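Local coordinates for pirin family protein (Acinetobacter baumannii, PDB 6D0P), which probably acts as a metal-dependent quercetin 2,3-dioxygenase of the pirin family, binding one metal ion per subunit in a cupin fold, at residues D21-Y26 with G121-V126; P65-E70 with G284-I289; E79-D84 with G89-T94; H108-S113 with M125-V130. All coordinates share one frame; numbering follows the deposited sequence. Where two conformers were deposited one is given.

Interaction 1: residues D21-Y26 with G121-V126; sequences DGFPVY and GLFEMV
F23 reaches across to F123 and M125, and apolar contacts carry the meeting. The two phenyl rings sit obliquely, with centroids 5.7 Å apart and planes at 63°. One side of the F23 ring, CD1 and CE1, does the touching: F23 CE1 lies 3.7 Å from F123 CZ. F123 holds its ring up from the strand with CG anti to the backbone N (chi1 -178°), which carries CE2 and CZ to F23.

A Met-aromatic contact adds to this. M125 is a selenomethionine, and in the conformer given its SE comes to 3.5 Å from F23 CE1. The approach is oblique, 70° off the ring normal. A second conformer exists, so this contact is less certain.

Strands 23-30 and 121-131 belong to the same antiparallel sheet, with strand 41-52 between them. Side chains therefore meet above that middle strand, in the interior of the N-terminal cupin barrel. V80 of strand 80-84 touches all three of these side chains.

The polar share is small. G22 O passes 3.8 Å from F123 CE2, with no hydrogen bond across the contact. That carbonyl accepts a hydrogen bond from H112 NE2, whose ring also packs against F123.

Interaction 2: residues P65-E70 with G284-I289; sequences PHRGFE and GKFGSI. With MN (manganese (II) ion), chain G.
This is mainly an apolar contact, in which F286 from the C-terminal tail packs against strand 64-66 and the R67 guanidinium. That strand belongs to the N-terminal cupin domain of the two-cupin pirin fold. The tail follows helix 271-282, which ends in a Schellman motif with G284 as the C-prime residue. A type I beta turn from G284 to G287 then presents F286; in the conformer given, G287 N hydrogen-bonds to G284 O.

The F286 ring points its far end into the corner made by P65, H66 and R67. P65 CB lies obliquely to the ring, 3.8 Å from F286 CD2. The R67 guanidinium takes the ring's outer end over one of its own faces, with R67 NH2 3.9 Å from F286 CE1. The two planes are only 24° apart. R67 leaves its backbone with CG anti to N (chi1 170°) and bends at chi3 to lay the group there. A104 O accepts a hydrogen bond from R67 NE, and D280 forms a salt bridge with NH1, so two polar partners fix the group while one of its faces meets F286.

H66 turns its side chain away from F286 and binds manganese through NE2 at 2.2 Å. Its backbone faces the tail instead: H66 O meets the edge of the F286 ring in plane, 3.7 Å from CE2.

Interaction 3: residues E79-D84 with G89-T94; sequences EVTHKD and GGTIKT
H82 lays its imidazole over the backbone of G90, whose N sits 3.5 Å above one face of the ring, offset toward the rim. With CG between the backbone N and the carbonyl carbon (chi1 55°), the ring folds back over the neighbouring strand. At the ring edge H82 CD2 meets I92 CG1 at 3.8 Å, and the two side chains cross at about a right angle.

Strands 80-84 and 89-92 form an antiparallel beta hairpin. V80 with I92 and H82 with G90 are hydrogen-bonded pairs. The bond from I92 N to V80 O is 2.7 Å long and nearly straight at 171°. H82 N to G90 O is similarly straight, while the return bond from G90 N to H82 O is more bent, at 153°.

T81 and T91 form a non-hydrogen-bonded pair on the other face. Their hydroxyls nevertheless bond each other, OG1 to OG1 at 2.8 Å. T81 N pairs with F111 of strand 106-112, which continues the sheet.

Beyond the last pair, E79 lies alongside K93, and E79 OE2 is 3.8 Å from K93 CG. Water 3 links E79 OE2, at 2.6 Å, to T94 N. E79 OE1 is hydrogen-bonded to S113 OG. One oxygen thus joins the two ends of the hairpin through a water and the other ties E79 to S113, while K93 NZ, 5.7 Å from E79 OE2, makes no salt bridge with it.

Interaction 4: residues H108-S113 with M125-V130; sequences HEEFHS and MVQLWV. With MN (manganese (II) ion), chain G.
E110 and Q127 face each other with their flat end groups almost parallel, carboxylate and amide planes 13° apart. Q127 NE2 donates to E110 OE2 at 3.0 Å, with an N-H...O angle of 139°. It arrives on the syn side, 24° out of the carboxylate plane, while the acceptor lies close to the amide plane. Both chains are extended beyond CG, which lets them span the 11.3 Å between E110 CA and Q127 CA.

The other carboxylate oxygen binds the metal: E110 OE1 is 2.2 Å from manganese. H108 NE2 joins it at 2.3 Å, and H64 and H66 complete the protein ligands. This three-histidine, one-glutamate site lies inside the N-terminal cupin barrel. Strand 106-112 supplies H108 and E110, and strand 121-131 brings Q127 from the facing sheet as a second-shell residue.

Two waters fill out the coordination. Water 1 also makes a weak hydrogen bond to E110 OE2. Water 2 donates to Q127 OE1 at 2.8 Å.

Further bonds hold the amide. W129 NE1, which can only donate, bonds Q127 OE1 at 3.0 Å, with the acceptor in the indole plane. That is consistent with OE1 on its side and NE2 toward E110; NE2 also hydrogen-bonds to T73 OG1.

How the interactions relate
The manganese ion joins interactions 2 and 4: H66 comes from one, H108 and E110 from the other, and H66 NE2 lies 3.4 Å from H108 NE2. Waters 1 and 2 belong to both. Interactions 1 and 4 share M125 and V126 on strand 121-131, and F23 CE2 packs 3.4 Å from E110 O. The F23 side chain is about 8 Å from the metal. Interaction 3 lies beside interactions 1 and 4. Its V80 CG2 is 3.6 Å from F123 CZ of interaction 1, and its centre is about 8 Å from the centre of interaction 4. The tail of interaction 2 also approaches the hairpin at K83.

Interaction 1: residues D21-Y26 with G121-V126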
loop_
_atom_site.group_PDB
_atom_site.type_symbol
_atom_site.label_atom_id
_atom_site.label_comp_id
_atom_site.label_asym_id
_atom_site.label_seq_id
_atom_site.Cartn_x
_atom_site.Cartn_y
_atom_site.Cartn_z
ATOM N N ASP A 21 -12.542 -0.459 14.551
ATOM C CA ASP A 21 -13.925 -0.657 14.173
ATOM C C ASP A 21 -14.214 0.105 12.869
ATOM O O ASP A 21 -15.373 0.207 12.470
ATOM C CB ASP A 21 -14.896 -0.270 15.298
ATOM C CG ASP A 21 -14.779 1.166 15.768
ATOM O OD1 ASP A 21 -13.864 1.885 15.281
ATOM O OD2 ASP A 21 -15.597 1.559 16.620
ATOM N N GLY A 22 -13.180 0.574 12.168
ATOM C CA GLY A 22 -13.404 1.344 10.937
ATOM C C GLY A 22 -12.724 0.761 9.694
ATOM O O GLY A 22 -12.935 1.296 8.595
ATOM N N PHE A 23 -11.899 -0.287 9.819
ATOM C CA PHE A 23 -11.195 -0.805 8.630
ATOM C C PHE A 23 -11.422 -2.315 8.475
ATOM O O PHE A 23 -10.693 -3.090 9.043
ATOM C CB PHE A 23 -9.698 -0.490 8.703
ATOM C CG PHE A 23 -9.395 0.978 8.854
ATOM C CD1 PHE A 23 -9.343 1.815 7.755
ATOM C CD2 PHE A 23 -9.169 1.525 10.101
ATOM C CE1 PHE A 23 -9.071 3.170 7.906
ATOM C CE2 PHE A 23 -8.904 2.878 10.252
ATOM C CZ PHE A 23 -8.871 3.702 9.155
ATOM N N PRO A 24 -12.431 -2.709 7.693
ATOM C CA PRO A 24 -12.717 -4.108 7.406
ATOM C C PRO A 24 -11.844 -4.498 6.216
ATOM O O PRO A 24 -12.177 -4.137 5.094
ATOM C CB PRO A 24 -14.207 -4.133 7.089
ATOM C CG PRO A 24 -14.490 -2.787 6.490
ATOM C CD PRO A 24 -13.453 -1.838 7.080
ATOM N N VAL A 25 -10.747 -5.201 6.480
ATOM C CA VAL A 25 -9.743 -5.432 5.452
ATOM C C VAL A 25 -9.519 -6.923 5.163
ATOM O O VAL A 25 -9.739 -7.802 5.991
ATOM C CB VAL A 25 -8.407 -4.787 5.862
ATOM C CG1 VAL A 25 -8.509 -3.271 5.961
ATOM C CG2 VAL A 25 -7.881 -5.368 7.168
ATOM N N TYR A 26 -8.993 -7.148 3.963
ATOM C CA TYR A 26 -8.508 -8.431 3.502
ATOM C C TYR A 26 -6.999 -8.254 3.362
ATOM O O TYR A 26 -6.546 -7.386 2.575
ATOM C CB TYR A 26 -9.113 -8.807 2.146
ATOM C CG TYR A 26 -10.611 -8.946 2.163
ATOM C CD1 TYR A 26 -11.443 -7.838 2.051
ATOM C CD2 TYR A 26 -11.197 -10.176 2.391
ATOM C CE1 TYR A 26 -12.826 -7.961 2.110
ATOM C CE2 TYR A 26 -12.573 -10.315 2.469
ATOM C CZ TYR A 26 -13.390 -9.216 2.296
ATOM O OH TYR A 26 -14.740 -9.387 2.372
ATOM N N GLY A 121 -21.811 5.972 3.696
ATOM C CA GLY A 121 -21.630 5.462 2.336
ATOM C C GLY A 121 -20.536 4.396 2.280
ATOM O O GLY A 121 -20.098 3.915 3.320
ATOM N N LEU A 122 -20.095 4.044 1.069
ATOM C CA LEU A 122 -19.100 2.996 0.898
ATOM C C LEU A 122 -17.712 3.546 1.220
ATOM O O LEU A 122 -17.351 4.660 0.856
ATOM C CB LEU A 122 -19.124 2.453 -0.537
ATOM C CG LEU A 122 -20.403 1.741 -0.971
ATOM C CD1 LEU A 122 -20.373 1.424 -2.459
ATOM C CD2 LEU A 122 -20.620 0.477 -0.155
ATOM N N PHE A 123 -16.948 2.713 1.885
ATOM C CA PHE A 123 -15.594 3.001 2.255
ATOM C C PHE A 123 -14.709 1.990 1.529
ATOM O O PHE A 123 -14.988 0.797 1.581
ATOM C CB PHE A 123 -15.435 2.886 3.773
ATOM C CG PHE A 123 -14.062 3.217 4.290
ATOM C CD1 PHE A 123 -13.665 4.539 4.451
ATOM C CD2 PHE A 123 -13.175 2.216 4.637
ATOM C CE1 PHE A 123 -12.413 4.855 4.949
ATOM C CE2 PHE A 123 -11.922 2.530 5.138
ATOM C CZ PHE A 123 -11.537 3.847 5.288
ATOM N N GLU A 124 -13.662 2.451 0.868
ATOM C CA GLU A 124 -12.765 1.549 0.159
ATOM C C GLU A 124 -11.374 2.173 0.189
ATOM O O GLU A 124 -11.222 3.344 -0.161
ATOM C CB GLU A 124 -13.242 1.329 -1.283
ATOM C CG GLU A 124 -12.363 0.358 -2.077
ATOM C CD GLU A 124 -12.716 0.244 -3.556
ATOM O OE1 GLU A 124 -13.415 1.168 -4.065
ATOM O OE2 GLU A 124 -12.271 -0.760 -4.205
HETATM N N MSE A 125 -10.381 1.403 0.622
HETATM C CA MSE A 125 -9.015 1.913 0.684
HETATM C C MSE A 125 -8.030 0.796 0.669
HETATM O O MSE A 125 -8.399 -0.354 0.824
HETATM C CB MSE A 125 -8.804 2.803 1.925
HETATM C CG MSE A 125 -8.828 2.074 3.257
HETATM SE SE MSE A 125 -7.765 3.035 4.642
HETATM C CE MSE A 125 -6.463 1.574 4.791
ATOM N N VAL A 126 -6.773 1.150 0.432
ATOM C CA VAL A 126 -5.639 0.229 0.517
ATOM C C VAL A 126 -4.607 0.843 1.473
ATOM O O VAL A 126 -4.366 2.094 1.430
ATOM C CB VAL A 126 -4.992 -0.039 -0.859
ATOM C CG1 VAL A 126 -3.561 -0.555 -0.725
ATOM C CG2 VAL A 126 -5.831 -1.009 -1.675
#

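Interaction 2: residues P65-E70 with G284-I289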
loop_
_atom_site.group_PDB
_atom_site.type_symbol
_atom_site.label_atom_id
_atom_site.label_comp_id
_atom_site.label_asym_id
_atom_site.label_seq_id
_atom_site.Cartn_x
_atom_site.Cartn_y
_atom_site.Cartn_z
ATOM N N PRO A 65 1.665 2.853 17.612
ATOM C CA PRO A 65 2.959 3.238 17.123
ATOM C C PRO A 65 3.403 2.522 15.844
ATOM O O PRO A 65 2.859 1.462 15.492
ATOM C CB PRO A 65 3.896 2.830 18.267
ATOM C CG PRO A 65 3.257 1.588 18.810
ATOM C CD PRO A 65 1.776 1.861 18.687
ATOM N N HIS A 66 4.386 3.128 15.181
ATOM C CA HIS A 66 5.099 2.515 14.060
ATOM C C HIS A 66 6.562 2.932 14.142
ATOM O O HIS A 66 6.864 4.084 14.536
ATOM C CB HIS A 66 4.573 2.948 12.679
ATOM C CG HIS A 66 3.165 2.577 12.379
ATOM N ND1 HIS A 66 2.772 1.256 12.247
ATOM C CD2 HIS A 66 2.081 3.338 12.099
ATOM C CE1 HIS A 66 1.476 1.223 11.947
ATOM N NE2 HIS A 66 1.037 2.493 11.825
ATOM N N ARG A 67 7.463 2.023 13.764
ATOM C CA ARG A 67 8.852 2.380 13.642
ATOM C C ARG A 67 9.495 1.499 12.575
ATOM O O ARG A 67 9.233 0.284 12.535
ATOM C CB ARG A 67 9.602 2.215 14.971
ATOM C CG ARG A 67 11.119 2.355 14.853
ATOM C CD ARG A 67 11.874 2.160 16.166
ATOM N NE ARG A 67 11.706 3.301 17.064
ATOM C CZ ARG A 67 12.251 3.392 18.273
ATOM N NH1 ARG A 67 12.951 2.375 18.769
ATOM N NH2 ARG A 67 12.104 4.504 18.973
ATOM N N GLY A 68 10.324 2.125 11.729
ATOM C CA GLY A 68 11.194 1.399 10.814
ATOM C C GLY A 68 10.741 1.296 9.364
ATOM O O GLY A 68 11.490 0.754 8.542
ATOM N N PHE A 69 9.573 1.786 9.024
ATOM C CA PHE A 69 9.073 1.590 7.677
ATOM C C PHE A 69 8.101 2.714 7.334
ATOM O O PHE A 69 7.979 3.706 8.085
ATOM C CB PHE A 69 8.441 0.193 7.570
ATOM C CG PHE A 69 7.293 -0.009 8.508
ATOM C CD1 PHE A 69 7.512 -0.338 9.834
ATOM C CD2 PHE A 69 5.994 0.137 8.067
ATOM C CE1 PHE A 69 6.446 -0.518 10.702
ATOM C CE2 PHE A 69 4.930 -0.039 8.942
ATOM C CZ PHE A 69 5.160 -0.354 10.253
ATOM N N GLU A 70 7.461 2.582 6.177
ATOM C CA GLU A 70 6.521 3.578 5.696
ATOM C C GLU A 70 5.138 2.955 5.521
ATOM O O GLU A 70 5.039 1.765 5.214
ATOM C CB GLU A 70 6.962 4.135 4.346
ATOM C CG GLU A 70 8.402 4.573 4.312
ATOM C CD GLU A 70 8.776 5.353 3.064
ATOM O OE1 GLU A 70 8.828 4.738 1.968
ATOM O OE2 GLU A 70 8.963 6.577 3.185
ATOM N N GLY A 284 6.740 4.723 27.375
ATOM C CA GLY A 284 6.077 6.000 27.041
ATOM C C GLY A 284 6.908 6.973 26.210
ATOM O O GLY A 284 6.513 8.137 26.092
ATOM N N LYS A 285 7.993 6.542 25.568
ATOM C CA LYS A 285 8.835 7.514 24.814
ATOM C C LYS A 285 8.208 7.952 23.477
ATOM O O LYS A 285 8.734 8.872 22.854
ATOM C CB LYS A 285 10.231 6.947 24.562
ATOM C CG LYS A 285 11.094 6.831 25.809
ATOM C CD LYS A 285 12.549 6.522 25.491
ATOM C CE LYS A 285 13.444 6.594 26.711
ATOM N NZ LYS A 285 13.026 5.631 27.759
ATOM N N PHE A 286 7.122 7.336 23.017
ATOM C CA PHE A 286 6.496 7.786 21.745
ATOM C C PHE A 286 5.480 8.910 22.028
ATOM O O PHE A 286 4.909 9.465 21.077
ATOM C CB PHE A 286 5.825 6.617 21.006
ATOM C CG PHE A 286 6.715 5.657 20.241
ATOM C CD1 PHE A 286 7.644 4.858 20.887
ATOM C CD2 PHE A 286 6.541 5.459 18.881
ATOM C CE1 PHE A 286 8.418 3.942 20.184
ATOM C CE2 PHE A 286 7.301 4.534 18.185
ATOM C CZ PHE A 286 8.238 3.767 18.838
ATOM N N GLY A 287 5.196 9.215 23.301
ATOM C CA GLY A 287 4.272 10.332 23.666
ATOM C C GLY A 287 2.813 9.899 23.788
ATOM O O GLY A 287 2.517 8.765 24.169
ATOM N N SER A 288 1.890 10.815 23.477
ATOM C CA SER A 288 0.432 10.536 23.550
ATOM C C SER A 288 -0.363 11.527 22.687
ATOM O O SER A 288 0.106 12.639 22.396
ATOM C CB SER A 288 -0.050 10.562 24.983
ATOM O OG SER A 288 0.196 11.832 25.573
ATOM N N ILE A 289 -1.574 11.132 22.288
ATOM C CA ILE A 289 -2.426 12.003 21.482
ATOM C C ILE A 289 -3.540 12.584 22.362
ATOM O O ILE A 289 -4.320 11.839 22.950
ATOM C CB ILE A 289 -3.027 11.243 20.282
ATOM C CG1 ILE A 289 -1.958 10.548 19.435
ATOM C CG2 ILE A 289 -3.877 12.184 19.444
ATOM C CD1 ILE A 289 -2.528 9.727 18.310
HETATM MN MN MN G . -0.967 3.285 11.452
HETATM O O HOH W 1 -0.598 3.901 9.094
HETATM O O HOH W 2 -1.518 1.363 10.476
#

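Interaction 3: residues E79-D84 with G89-T94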
loop_
_atom_site.group_PDB
_atom_site.type_symbol
_atom_site.label_atom_id
_atom_site.label_comp_id
_atom_site.label_asym_id
_atom_site.label_seq_id
_atom_site.Cartn_x
_atom_site.Cartn_y
_atom_site.Cartn_z
ATOM N N GLU A 79 -13.147 8.708 3.106
ATOM C CA GLU A 79 -12.024 9.564 3.487
ATOM C C GLU A 79 -11.463 9.122 4.836
ATOM O O GLU A 79 -12.215 8.679 5.681
ATOM C CB GLU A 79 -12.457 11.017 3.689
ATOM C CG GLU A 79 -13.197 11.658 2.536
ATOM C CD GLU A 79 -13.441 13.157 2.704
ATOM O OE1 GLU A 79 -13.430 13.663 3.882
ATOM O OE2 GLU A 79 -13.671 13.838 1.649
ATOM N N VAL A 80 -10.153 9.317 5.030
ATOM C CA VAL A 80 -9.475 8.957 6.269
ATOM C C VAL A 80 -8.776 10.193 6.835
ATOM O O VAL A 80 -8.064 10.895 6.111
ATOM C CB VAL A 80 -8.473 7.814 6.025
ATOM C CG1 VAL A 80 -7.580 7.534 7.230
ATOM C CG2 VAL A 80 -9.172 6.542 5.581
ATOM N N THR A 81 -9.008 10.472 8.119
ATOM C CA THR A 81 -8.304 11.509 8.831
ATOM C C THR A 81 -7.300 10.820 9.774
ATOM O O THR A 81 -7.617 9.786 10.393
ATOM C CB THR A 81 -9.259 12.433 9.586
ATOM O OG1 THR A 81 -10.024 13.150 8.615
ATOM C CG2 THR A 81 -8.543 13.433 10.479
ATOM N N HIS A 82 -6.089 11.347 9.843
ATOM C CA HIS A 82 -5.062 10.787 10.708
ATOM C C HIS A 82 -4.472 11.940 11.521
ATOM O O HIS A 82 -4.478 13.075 11.078
ATOM C CB HIS A 82 -4.017 9.998 9.915
ATOM C CG HIS A 82 -3.386 10.776 8.811
ATOM N ND1 HIS A 82 -2.153 11.365 8.939
ATOM C CD2 HIS A 82 -3.846 11.113 7.584
ATOM C CE1 HIS A 82 -1.868 12.022 7.826
ATOM N NE2 HIS A 82 -2.887 11.874 6.973
ATOM N N LYS A 83 -4.009 11.622 12.718
ATOM C CA LYS A 83 -3.477 12.600 13.635
ATOM C C LYS A 83 -2.412 11.916 14.492
ATOM O O LYS A 83 -2.678 10.831 15.010
ATOM C CB LYS A 83 -4.576 13.146 14.559
ATOM C CG LYS A 83 -4.073 14.131 15.603
ATOM C CD LYS A 83 -5.126 15.003 16.256
ATOM C CE LYS A 83 -6.073 14.251 17.162
ATOM N NZ LYS A 83 -6.957 15.193 17.892
ATOM N N ASP A 84 -1.257 12.561 14.657
ATOM C CA ASP A 84 -0.186 11.982 15.486
ATOM C C ASP A 84 -0.110 12.674 16.855
ATOM O O ASP A 84 -0.914 13.554 17.180
ATOM C CB ASP A 84 1.158 11.981 14.771
ATOM C CG ASP A 84 1.700 13.359 14.455
ATOM O OD1 ASP A 84 1.561 14.300 15.309
ATOM O OD2 ASP A 84 2.226 13.484 13.368
ATOM N N GLY A 89 -0.635 15.384 10.974
ATOM C CA GLY A 89 -1.709 14.580 10.429
ATOM C C GLY A 89 -2.389 15.284 9.274
ATOM O O GLY A 89 -1.844 16.197 8.687
ATOM N N GLY A 90 -3.585 14.841 8.929
ATOM C CA GLY A 90 -4.309 15.467 7.839
ATOM C C GLY A 90 -5.478 14.616 7.402
ATOM O O GLY A 90 -5.807 13.622 8.066
ATOM N N THR A 91 -6.091 14.996 6.286
ATOM C CA THR A 91 -7.234 14.246 5.778
ATOM C C THR A 91 -6.963 13.770 4.353
ATOM O O THR A 91 -6.609 14.552 3.488
ATOM C CB THR A 91 -8.518 15.067 5.853
ATOM O OG1 THR A 91 -8.848 15.221 7.233
ATOM C CG2 THR A 91 -9.680 14.397 5.155
ATOM N N ILE A 92 -7.121 12.471 4.156
ATOM C CA ILE A 92 -6.928 11.827 2.867
ATOM C C ILE A 92 -8.300 11.744 2.186
ATOM O O ILE A 92 -9.130 10.934 2.582
ATOM C CB ILE A 92 -6.324 10.423 3.062
ATOM C CG1 ILE A 92 -5.128 10.439 4.022
ATOM C CG2 ILE A 92 -5.989 9.786 1.720
ATOM C CD1 ILE A 92 -4.621 9.064 4.416
ATOM N N LYS A 93 -8.540 12.558 1.172
ATOM C CA LYS A 93 -9.833 12.519 0.486
ATOM C C LYS A 93 -9.790 11.447 -0.602
ATOM O O LYS A 93 -8.715 10.874 -0.891
ATOM C CB LYS A 93 -10.176 13.881 -0.124
ATOM C CG LYS A 93 -10.204 15.061 0.828
ATOM C CD LYS A 93 -10.651 16.346 0.139
ATOM C CE LYS A 93 -10.597 17.550 1.050
ATOM N NZ LYS A 93 -11.127 18.771 0.392
ATOM N N THR A 94 -10.948 11.163 -1.206
ATOM C CA THR A 94 -11.019 10.158 -2.265
ATOM C C THR A 94 -10.031 10.548 -3.377
ATOM O O THR A 94 -10.007 11.690 -3.837
ATOM C CB THR A 94 -12.455 10.002 -2.794
ATOM O OG1 THR A 94 -13.202 9.272 -1.818
ATOM C CG2 THR A 94 -12.539 9.247 -4.102
HETATM O O HOH W 3 -13.376 12.827 -0.721
#

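Interaction 4: residues H108-S113 with M125-V130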
loop_
_atom_site.group_PDB
_atom_site.type_symbol
_atom_site.label_atom_id
_atom_site.label_comp_id
_atom_site.label_asym_id
_atom_site.label_seq_id
_atom_site.Cartn_x
_atom_site.Cartn_y
_atom_site.Cartn_z
ATOM N N HIS A 108 0.171 7.477 16.175
ATOM C CA HIS A 108 -0.938 8.118 15.488
ATOM C C HIS A 108 -2.223 7.297 15.564
ATOM O O HIS A 108 -2.251 6.122 15.954
ATOM C CB HIS A 108 -0.511 8.465 14.053
ATOM C CG HIS A 108 -0.520 7.347 13.063
ATOM N ND1 HIS A 108 -0.645 7.583 11.710
ATOM C CD2 HIS A 108 -0.498 6.005 13.208
ATOM C CE1 HIS A 108 -0.654 6.418 11.073
ATOM N NE2 HIS A 108 -0.576 5.448 11.968
ATOM N N GLU A 109 -3.297 7.988 15.196
ATOM C CA GLU A 109 -4.604 7.416 15.078
ATOM C C GLU A 109 -5.078 7.645 13.636
ATOM O O GLU A 109 -4.656 8.606 12.985
ATOM C CB GLU A 109 -5.573 8.044 16.078
ATOM C CG GLU A 109 -5.760 9.527 15.853
ATOM C CD GLU A 109 -6.620 10.234 16.887
ATOM O OE1 GLU A 109 -7.322 11.207 16.500
ATOM O OE2 GLU A 109 -6.593 9.809 18.065
ATOM N N GLU A 110 -5.927 6.746 13.156
ATOM C CA GLU A 110 -6.476 6.781 11.797
ATOM C C GLU A 110 -7.972 6.469 11.908
ATOM O O GLU A 110 -8.363 5.419 12.406
ATOM C CB GLU A 110 -5.771 5.768 10.875
ATOM C CG GLU A 110 -4.276 6.004 10.704
ATOM C CD GLU A 110 -3.451 4.870 10.085
ATOM O OE1 GLU A 110 -2.990 3.945 10.837
ATOM O OE2 GLU A 110 -3.221 4.936 8.859
ATOM N N PHE A 111 -8.794 7.313 11.321
ATOM C CA PHE A 111 -10.223 7.101 11.446
ATOM C C PHE A 111 -10.942 7.786 10.290
ATOM O O PHE A 111 -10.361 8.639 9.588
ATOM C CB PHE A 111 -10.681 7.660 12.786
ATOM C CG PHE A 111 -10.184 9.059 13.027
ATOM C CD1 PHE A 111 -8.962 9.284 13.637
ATOM C CD2 PHE A 111 -10.926 10.150 12.621
ATOM C CE1 PHE A 111 -8.503 10.575 13.834
ATOM C CE2 PHE A 111 -10.476 11.441 12.842
ATOM C CZ PHE A 111 -9.262 11.649 13.445
ATOM N N HIS A 112 -12.212 7.452 10.141
ATOM C CA HIS A 112 -12.968 8.018 9.053
ATOM C C HIS A 112 -13.020 9.541 9.249
ATOM O O HIS A 112 -13.156 10.028 10.384
ATOM C CB HIS A 112 -14.387 7.452 8.992
ATOM C CG HIS A 112 -14.477 5.975 8.772
ATOM N ND1 HIS A 112 -15.666 5.291 8.941
ATOM C CD2 HIS A 112 -13.543 5.048 8.463
ATOM C CE1 HIS A 112 -15.460 4.001 8.737
ATOM N NE2 HIS A 112 -14.161 3.827 8.433
ATOM N N SER A 113 -12.908 10.300 8.185
ATOM C CA SER A 113 -12.979 11.747 8.311
ATOM C C SER A 113 -14.341 12.156 8.883
ATOM O O SER A 113 -15.326 11.454 8.691
ATOM C CB SER A 113 -12.772 12.408 6.996
ATOM O OG SER A 113 -13.959 12.393 6.229
HETATM N N MSE A 125 -10.381 1.403 0.622
HETATM C CA MSE A 125 -9.015 1.913 0.684
HETATM C C MSE A 125 -8.030 0.796 0.669
HETATM O O MSE A 125 -8.399 -0.354 0.824
HETATM C CB MSE A 125 -8.804 2.803 1.925
HETATM C CG MSE A 125 -8.828 2.074 3.257
HETATM SE SE MSE A 125 -7.765 3.035 4.642
HETATM C CE MSE A 125 -6.463 1.574 4.791
ATOM N N VAL A 126 -6.773 1.150 0.432
ATOM C CA VAL A 126 -5.639 0.229 0.517
ATOM C C VAL A 126 -4.607 0.843 1.473
ATOM O O VAL A 126 -4.366 2.094 1.430
ATOM C CB VAL A 126 -4.992 -0.039 -0.859
ATOM C CG1 VAL A 126 -3.561 -0.555 -0.725
ATOM C CG2 VAL A 126 -5.831 -1.009 -1.675
ATOM N N GLN A 127 -4.068 0.019 2.361
ATOM C CA GLN A 127 -2.896 0.413 3.149
ATOM C C GLN A 127 -1.753 -0.555 2.814
ATOM O O GLN A 127 -1.892 -1.790 2.910
ATOM C CB GLN A 127 -3.126 0.513 4.664
ATOM C CG GLN A 127 -1.851 0.997 5.383
ATOM C CD GLN A 127 -2.035 1.481 6.806
ATOM O OE1 GLN A 127 -1.573 0.837 7.761
ATOM N NE2 GLN A 127 -2.724 2.616 6.959
ATOM N N LEU A 128 -0.651 0.031 2.361
ATOM C CA LEU A 128 0.543 -0.673 1.967
ATOM C C LEU A 128 1.703 -0.270 2.883
ATOM O O LEU A 128 1.954 0.934 3.087
ATOM C CB LEU A 128 0.853 -0.282 0.516
ATOM C CG LEU A 128 2.199 -0.743 -0.045
ATOM C CD1 LEU A 128 2.181 -2.231 -0.308
ATOM C CD2 LEU A 128 2.527 -0.017 -1.339
ATOM N N TRP A 129 2.398 -1.236 3.447
ATOM C CA TRP A 129 3.593 -0.958 4.207
ATOM C C TRP A 129 4.802 -1.203 3.293
ATOM O O TRP A 129 4.866 -2.252 2.652
ATOM C CB TRP A 129 3.681 -1.853 5.424
ATOM C CG TRP A 129 2.656 -1.619 6.487
ATOM C CD1 TRP A 129 1.519 -0.857 6.430
ATOM C CD2 TRP A 129 2.645 -2.264 7.768
ATOM N NE1 TRP A 129 0.851 -0.931 7.621
ATOM C CE2 TRP A 129 1.514 -1.788 8.461
ATOM C CE3 TRP A 129 3.527 -3.133 8.422
ATOM C CZ2 TRP A 129 1.222 -2.200 9.759
ATOM C CZ3 TRP A 129 3.246 -3.529 9.712
ATOM C CH2 TRP A 129 2.096 -3.084 10.361
ATOM N N VAL A 130 5.719 -0.263 3.273
ATOM C CA VAL A 130 6.943 -0.321 2.491
ATOM C C VAL A 130 8.134 -0.267 3.445
ATOM O O VAL A 130 8.243 0.647 4.299
ATOM C CB VAL A 130 7.020 0.825 1.475
ATOM C CG1 VAL A 130 8.270 0.736 0.613
ATOM C CG2 VAL A 130 5.773 0.877 0.601
HETATM MN MN MN G . -0.967 3.285 11.452
HETATM O O HOH W 1 -0.598 3.901 9.094
HETATM O O HOH W 2 -1.518 1.363 10.476
#